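Local atomic coordinates of GDP-L-fucose synthase (Campylobacter jejuni subsp. jejuni serotype O:2, PDB entry 7M13), a protein that is an NADPH-dependent GDP-D-glycero-L-gluco-heptose synthase serving capsular polysaccharide biosynthesis in this bacterium. Residues N93-S98 against T160-L165; K288-M293 against I333-G338. All coordinates share one frame; numbering follows the deposited sequence.

How the contacts relate
From the N terminus the chain first builds a Rossmann-type sheet. Contact 1 closes a loop of 61 residues that includes strand 105-111 and helix 138-158, and ties helix 80-100 to the start of strand 162-171 in that NADP-binding part. Only after this loop is shut does contact 2 open: its 39-residue loop runs through strand 303-307 and brings helix 287-298 against the first turn of helix 335-347. The two loops therefore follow in series, neither nested nor crossed. Their centres lie 34 Å apart on opposite sides of the chain's centre, and their nearest atoms are about 15 Å apart, so they join separate parts of the fold.

Contact 1: N93-S98 against T160-L165; sequences NVIHNS and TNFITL
In the Rossmann-type NADP-binding fold, Ile-95 and Ser-98 of helix 80-100 pack against Phe-162, the first residue of strand 162-171. The helix belongs to the beta-alpha-beta crossover between the parallel strands 63-66 and 105-111, and 105-111 pairs in turn with 162-171; the contact thus joins a crossover helix to the strand one place further along the sheet. Phe-162 makes every contact from the strand side: its CA is nearest that of Ile-95, at 8.1 Å, and its CB points toward the helix. With CG beside the backbone N and anti to the carbonyl carbon (chi1 -63°), the ring sends CD2 and CE2 to the methyl CG2 of Ile-95, which lies 3.7 Å from Phe-162 CD2. The same CE2 comes within 3.7 Å of the carbonyl O of Ile-95. Further round the ring, Phe-162 CZ stands 4.1 Å from Ser-98 CB. Both aliphatic groups approach obliquely, whereas Thr-160 CB sits over the centre of one ring face, 3.7 Å above the plane. Leu-106 of strand 105-111, with Cys-151 and Tyr-154 of helix 138-158, also touches this phenylalanine. On the same helix His-96 stacks with Tyr-85 of the second subunit, which places the contact close to the dimer interface. Ser-98 meets Phe-162 through CB, while its hydroxyl is engaged within the helix: OG donates to Val-94 O at 2.7 Å, from 36° above the carbonyl plane, and Ser-98 N reaches that oxygen from the opposite face.

Contact 2: K288-M293 against I333-G338; sequences KEVALM and IELKDG
Met-293 of helix 287-298 reaches across to Leu-335 and Lys-336 in the first turn of helix 335-347, and its course shows how the two helices meet. The backbones come closest here, with 6.4 Å between the CA atoms of Met-293 and Lys-336. Met-293 CB points toward the partner helix but touches nothing in it within 4.2 Å. The next atom, Met-293 CG, lies 3.6 Å from Lys-336 CG. SD then wedges between two neighbours: it is 3.4 Å from Lys-336 CG, a tight approach, and 3.9 Å from Leu-335 CD2. At the tip, Met-293 CE lies 3.6 Å from Lys-336 CG, with Lys-336 CE little further away. The methionine is extended beyond CG (chi2 -177°, chi3 -167°), which carries SD and CE out to the lysine; the two side chains cross at about a right angle. The lysine chain, bent at chi3 (-109°) and chi4, brings its CE near the methionine methyl. Deeper in, the CD2 methyl of Leu-335 also faces Val-290 CG2, at 4.1 Å. These two buried side chains share Leu-185, Phe-244 and Tyr-285 as neighbours, and Tyr-285 touches Met-293 too, so the apolar seam passes from the methylenes of the exposed Lys-336 down into a core. Glu-334 occupies the N-cap position of helix 335-347, and its carbonyl O accepts from Gly-338 N. Val-290 is about 6 Å, side chain to side chain, from Arg-242, which places the contact near the predicted substrate site. The seam itself is helix-to-helix packing within the C-terminal substrate-binding domain of extended short-chain dehydrogenases/reductases.

Contact 1: N93-S98 against T160-L165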
loop_
_atom_site.group_PDB
_atom_site.type_symbol
_atom_site.label_atom_id
_atom_site.label_comp_id
_atom_site.label_asym_id
_atom_site.label_seq_id
_atom_site.Cartn_x
_atom_site.Cartn_y
_atom_site.Cartn_z
ATOM N N ASN B 93 -6.498 10.025 4.911
ATOM C CA ASN B 93 -7.091 11.304 5.366
ATOM C C ASN B 93 -7.213 11.315 6.894
ATOM O O ASN B 93 -6.834 12.316 7.523
ATOM C CB ASN B 93 -8.447 11.516 4.716
ATOM C CG ASN B 93 -8.394 11.837 3.230
ATOM O OD1 ASN B 93 -7.363 12.267 2.727
ATOM N ND2 ASN B 93 -9.520 11.618 2.570
ATOM N N VAL B 94 -7.686 10.232 7.502
ATOM C CA VAL B 94 -7.917 10.258 8.971
ATOM C C VAL B 94 -6.574 10.162 9.694
ATOM O O VAL B 94 -6.333 10.920 10.630
ATOM C CB VAL B 94 -8.888 9.138 9.368
ATOM C CG1 VAL B 94 -8.969 8.958 10.865
ATOM C CG2 VAL B 94 -10.252 9.414 8.756
ATOM N N ILE B 95 -5.661 9.309 9.241
ATOM C CA ILE B 95 -4.393 9.116 9.971
ATOM C C ILE B 95 -3.556 10.401 9.858
ATOM O O ILE B 95 -3.042 10.907 10.865
ATOM C CB ILE B 95 -3.640 7.876 9.485
ATOM C CG1 ILE B 95 -4.406 6.609 9.844
ATOM C CG2 ILE B 95 -2.239 7.871 10.072
ATOM C CD1 ILE B 95 -3.921 5.377 9.109
ATOM N N HIS B 96 -3.396 10.948 8.651
ATOM C CA HIS B 96 -2.537 12.135 8.486
ATOM C C HIS B 96 -3.151 13.335 9.224
ATOM O O HIS B 96 -2.385 14.074 9.861
ATOM C CB HIS B 96 -2.303 12.452 7.005
ATOM C CG HIS B 96 -1.400 13.606 6.829
ATOM N ND1 HIS B 96 -0.079 13.476 7.104
ATOM C CD2 HIS B 96 -1.610 14.885 6.437
ATOM C CE1 HIS B 96 0.521 14.643 6.879
ATOM N NE2 HIS B 96 -0.388 15.515 6.464
ATOM N N ASN B 97 -4.460 13.557 9.090
ATOM C CA ASN B 97 -5.096 14.729 9.748
ATOM C C ASN B 97 -5.160 14.533 11.260
ATOM O O ASN B 97 -5.060 15.520 11.976
ATOM C CB ASN B 97 -6.415 15.118 9.096
ATOM C CG ASN B 97 -6.118 15.748 7.753
ATOM O OD1 ASN B 97 -5.623 16.888 7.715
ATOM N ND2 ASN B 97 -6.231 14.977 6.676
ATOM N N SER B 98 -5.093 13.302 11.760
ATOM C CA SER B 98 -4.954 13.045 13.215
ATOM C C SER B 98 -3.575 13.528 13.654
ATOM O O SER B 98 -3.477 14.246 14.638
ATOM C CB SER B 98 -5.144 11.585 13.543
ATOM O OG SER B 98 -6.476 11.174 13.360
ATOM N N THR B 160 4.051 9.317 17.057
ATOM C CA THR B 160 2.609 9.154 17.287
ATOM C C THR B 160 2.335 7.837 18.016
ATOM O O THR B 160 3.268 7.004 18.223
ATOM C CB THR B 160 1.831 9.249 15.968
ATOM O OG1 THR B 160 2.369 8.277 15.066
ATOM C CG2 THR B 160 1.951 10.609 15.319
ATOM N N ASN B 161 1.061 7.629 18.314
ATOM C CA ASN B 161 0.623 6.386 19.008
ATOM C C ASN B 161 -0.649 5.878 18.329
ATOM O O ASN B 161 -1.728 6.024 18.854
ATOM C CB ASN B 161 0.476 6.544 20.527
ATOM C CG ASN B 161 1.803 6.415 21.238
ATOM O OD1 ASN B 161 2.376 5.324 21.309
ATOM N ND2 ASN B 161 2.306 7.523 21.752
ATOM N N PHE B 162 -0.453 5.329 17.145
ATOM C CA PHE B 162 -1.498 4.851 16.222
ATOM C C PHE B 162 -1.383 3.333 16.129
ATOM O O PHE B 162 -0.387 2.827 15.606
ATOM C CB PHE B 162 -1.273 5.514 14.859
ATOM C CG PHE B 162 -1.376 7.023 14.767
ATOM C CD1 PHE B 162 -1.913 7.792 15.780
ATOM C CD2 PHE B 162 -1.001 7.644 13.596
ATOM C CE1 PHE B 162 -2.027 9.168 15.637
ATOM C CE2 PHE B 162 -1.111 9.019 13.458
ATOM C CZ PHE B 162 -1.602 9.764 14.485
ATOM N N ILE B 163 -2.377 2.625 16.636
ATOM C CA ILE B 163 -2.270 1.156 16.833
ATOM C C ILE B 163 -3.265 0.462 15.912
ATOM O O ILE B 163 -4.429 0.882 15.855
ATOM C CB ILE B 163 -2.579 0.810 18.287
ATOM C CG1 ILE B 163 -1.810 1.672 19.278
ATOM C CG2 ILE B 163 -2.304 -0.665 18.502
ATOM C CD1 ILE B 163 -0.350 1.563 19.138
ATOM N N THR B 164 -2.830 -0.595 15.217
ATOM C CA THR B 164 -3.682 -1.403 14.325
ATOM C C THR B 164 -4.036 -2.712 15.029
ATOM O O THR B 164 -3.105 -3.445 15.440
ATOM C CB THR B 164 -3.025 -1.703 12.970
ATOM O OG1 THR B 164 -2.841 -0.427 12.321
ATOM C CG2 THR B 164 -3.875 -2.577 12.089
ATOM N N LEU B 165 -5.321 -3.014 15.091
ATOM C CA LEU B 165 -5.867 -4.274 15.600
ATOM C C LEU B 165 -6.492 -5.021 14.433
ATOM O O LEU B 165 -7.272 -4.429 13.683
ATOM C CB LEU B 165 -6.923 -3.991 16.669
ATOM C CG LEU B 165 -6.488 -3.138 17.847
ATOM C CD1 LEU B 165 -7.643 -2.941 18.837
ATOM C CD2 LEU B 165 -5.282 -3.753 18.559
#

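Contact 2: K288-M293 against I333-G338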
loop_
_atom_site.group_PDB
_atom_site.type_symbol
_atom_site.label_atom_id
_atom_site.label_comp_id
_atom_site.label_asym_id
_atom_site.label_seq_id
_atom_site.Cartn_x
_atom_site.Cartn_y
_atom_site.Cartn_z
ATOM N N LYS B 288 -20.373 -26.384 10.125
ATOM C CA LYS B 288 -21.339 -27.350 10.720
ATOM C C LYS B 288 -21.591 -26.979 12.180
ATOM O O LYS B 288 -22.766 -26.901 12.584
ATOM C CB LYS B 288 -20.826 -28.787 10.624
ATOM C CG LYS B 288 -21.699 -29.824 11.305
ATOM C CD LYS B 288 -21.392 -31.236 10.863
ATOM C CE LYS B 288 -19.927 -31.602 10.987
ATOM N NZ LYS B 288 -19.714 -33.034 10.667
ATOM N N GLU B 289 -20.525 -26.762 12.963
ATOM C CA GLU B 289 -20.634 -26.496 14.419
ATOM C C GLU B 289 -21.378 -25.175 14.638
ATOM O O GLU B 289 -22.213 -25.105 15.535
ATOM C CB GLU B 289 -19.249 -26.447 15.073
ATOM C CG GLU B 289 -18.561 -27.809 15.116
ATOM C CD GLU B 289 -17.067 -27.822 15.410
ATOM O OE1 GLU B 289 -16.571 -28.868 15.891
ATOM O OE2 GLU B 289 -16.390 -26.815 15.144
ATOM N N VAL B 290 -21.055 -24.140 13.864
ATOM C CA VAL B 290 -21.710 -22.812 14.003
ATOM C C VAL B 290 -23.185 -22.940 13.612
ATOM O O VAL B 290 -24.024 -22.418 14.362
ATOM C CB VAL B 290 -21.006 -21.743 13.151
ATOM C CG1 VAL B 290 -21.726 -20.403 13.245
ATOM C CG2 VAL B 290 -19.562 -21.607 13.569
ATOM N N ALA B 291 -23.474 -23.593 12.493
ATOM C CA ALA B 291 -24.870 -23.769 12.022
ATOM C C ALA B 291 -25.678 -24.521 13.085
ATOM O O ALA B 291 -26.787 -24.073 13.378
ATOM C CB ALA B 291 -24.915 -24.432 10.680
ATOM N N LEU B 292 -25.133 -25.573 13.704
ATOM C CA LEU B 292 -25.886 -26.302 14.759
ATOM C C LEU B 292 -26.117 -25.373 15.944
ATOM O O LEU B 292 -27.203 -25.411 16.530
ATOM C CB LEU B 292 -25.128 -27.562 15.185
ATOM C CG LEU B 292 -25.023 -28.660 14.136
ATOM C CD1 LEU B 292 -24.143 -29.796 14.650
ATOM C CD2 LEU B 292 -26.405 -29.162 13.740
ATOM N N MET B 293 -25.125 -24.564 16.318
ATOM C CA MET B 293 -25.299 -23.606 17.426
ATOM C C MET B 293 -26.481 -22.714 17.071
ATOM O O MET B 293 -27.312 -22.432 17.940
ATOM C CB MET B 293 -24.089 -22.690 17.608
ATOM C CG MET B 293 -22.987 -23.255 18.411
ATOM S SD MET B 293 -21.713 -21.948 18.575
ATOM C CE MET B 293 -20.385 -22.964 19.208
ATOM N N ILE B 333 -16.535 -13.169 25.555
ATOM C CA ILE B 333 -17.820 -13.653 24.982
ATOM C C ILE B 333 -17.524 -14.917 24.187
ATOM O O ILE B 333 -16.927 -14.840 23.112
ATOM C CB ILE B 333 -18.525 -12.572 24.142
ATOM C CG1 ILE B 333 -18.828 -11.329 24.972
ATOM C CG2 ILE B 333 -19.783 -13.133 23.514
ATOM C CD1 ILE B 333 -19.403 -10.201 24.175
ATOM N N GLU B 334 -17.967 -16.070 24.700
ATOM C CA GLU B 334 -17.928 -17.332 23.935
ATOM C C GLU B 334 -19.020 -17.284 22.869
ATOM O O GLU B 334 -20.016 -16.581 23.044
ATOM C CB GLU B 334 -18.087 -18.537 24.866
ATOM C CG GLU B 334 -16.978 -18.677 25.907
ATOM C CD GLU B 334 -15.533 -18.529 25.433
ATOM O OE1 GLU B 334 -15.190 -19.000 24.324
ATOM O OE2 GLU B 334 -14.734 -17.967 26.204
ATOM N N LEU B 335 -18.788 -17.962 21.766
ATOM C CA LEU B 335 -19.604 -17.847 20.542
ATOM C C LEU B 335 -21.094 -18.118 20.831
ATOM O O LEU B 335 -21.938 -17.305 20.399
ATOM C CB LEU B 335 -19.029 -18.752 19.467
ATOM C CG LEU B 335 -19.693 -18.625 18.096
ATOM C CD1 LEU B 335 -19.640 -17.196 17.571
ATOM C CD2 LEU B 335 -19.042 -19.560 17.105
ATOM N N LYS B 336 -21.434 -19.207 21.524
ATOM C CA LYS B 336 -22.863 -19.543 21.793
ATOM C C LYS B 336 -23.540 -18.374 22.524
ATOM O O LYS B 336 -24.666 -17.980 22.124
ATOM C CB LYS B 336 -22.959 -20.842 22.598
ATOM C CG LYS B 336 -22.744 -22.103 21.775
ATOM C CD LYS B 336 -22.768 -23.402 22.581
ATOM C CE LYS B 336 -21.405 -24.058 22.704
ATOM N NZ LYS B 336 -20.548 -23.353 23.686
ATOM N N ASP B 337 -22.886 -17.835 23.561
ATOM C CA ASP B 337 -23.423 -16.719 24.372
ATOM C C ASP B 337 -23.600 -15.506 23.458
ATOM O O ASP B 337 -24.635 -14.871 23.532
ATOM C CB ASP B 337 -22.539 -16.418 25.579
ATOM C CG ASP B 337 -22.570 -17.515 26.632
ATOM O OD1 ASP B 337 -23.640 -18.146 26.794
ATOM O OD2 ASP B 337 -21.527 -17.738 27.273
ATOM N N GLY B 338 -22.636 -15.231 22.580
ATOM C CA GLY B 338 -22.690 -14.035 21.720
ATOM C C GLY B 338 -23.818 -14.145 20.715
ATOM O O GLY B 338 -24.483 -13.138 20.447
#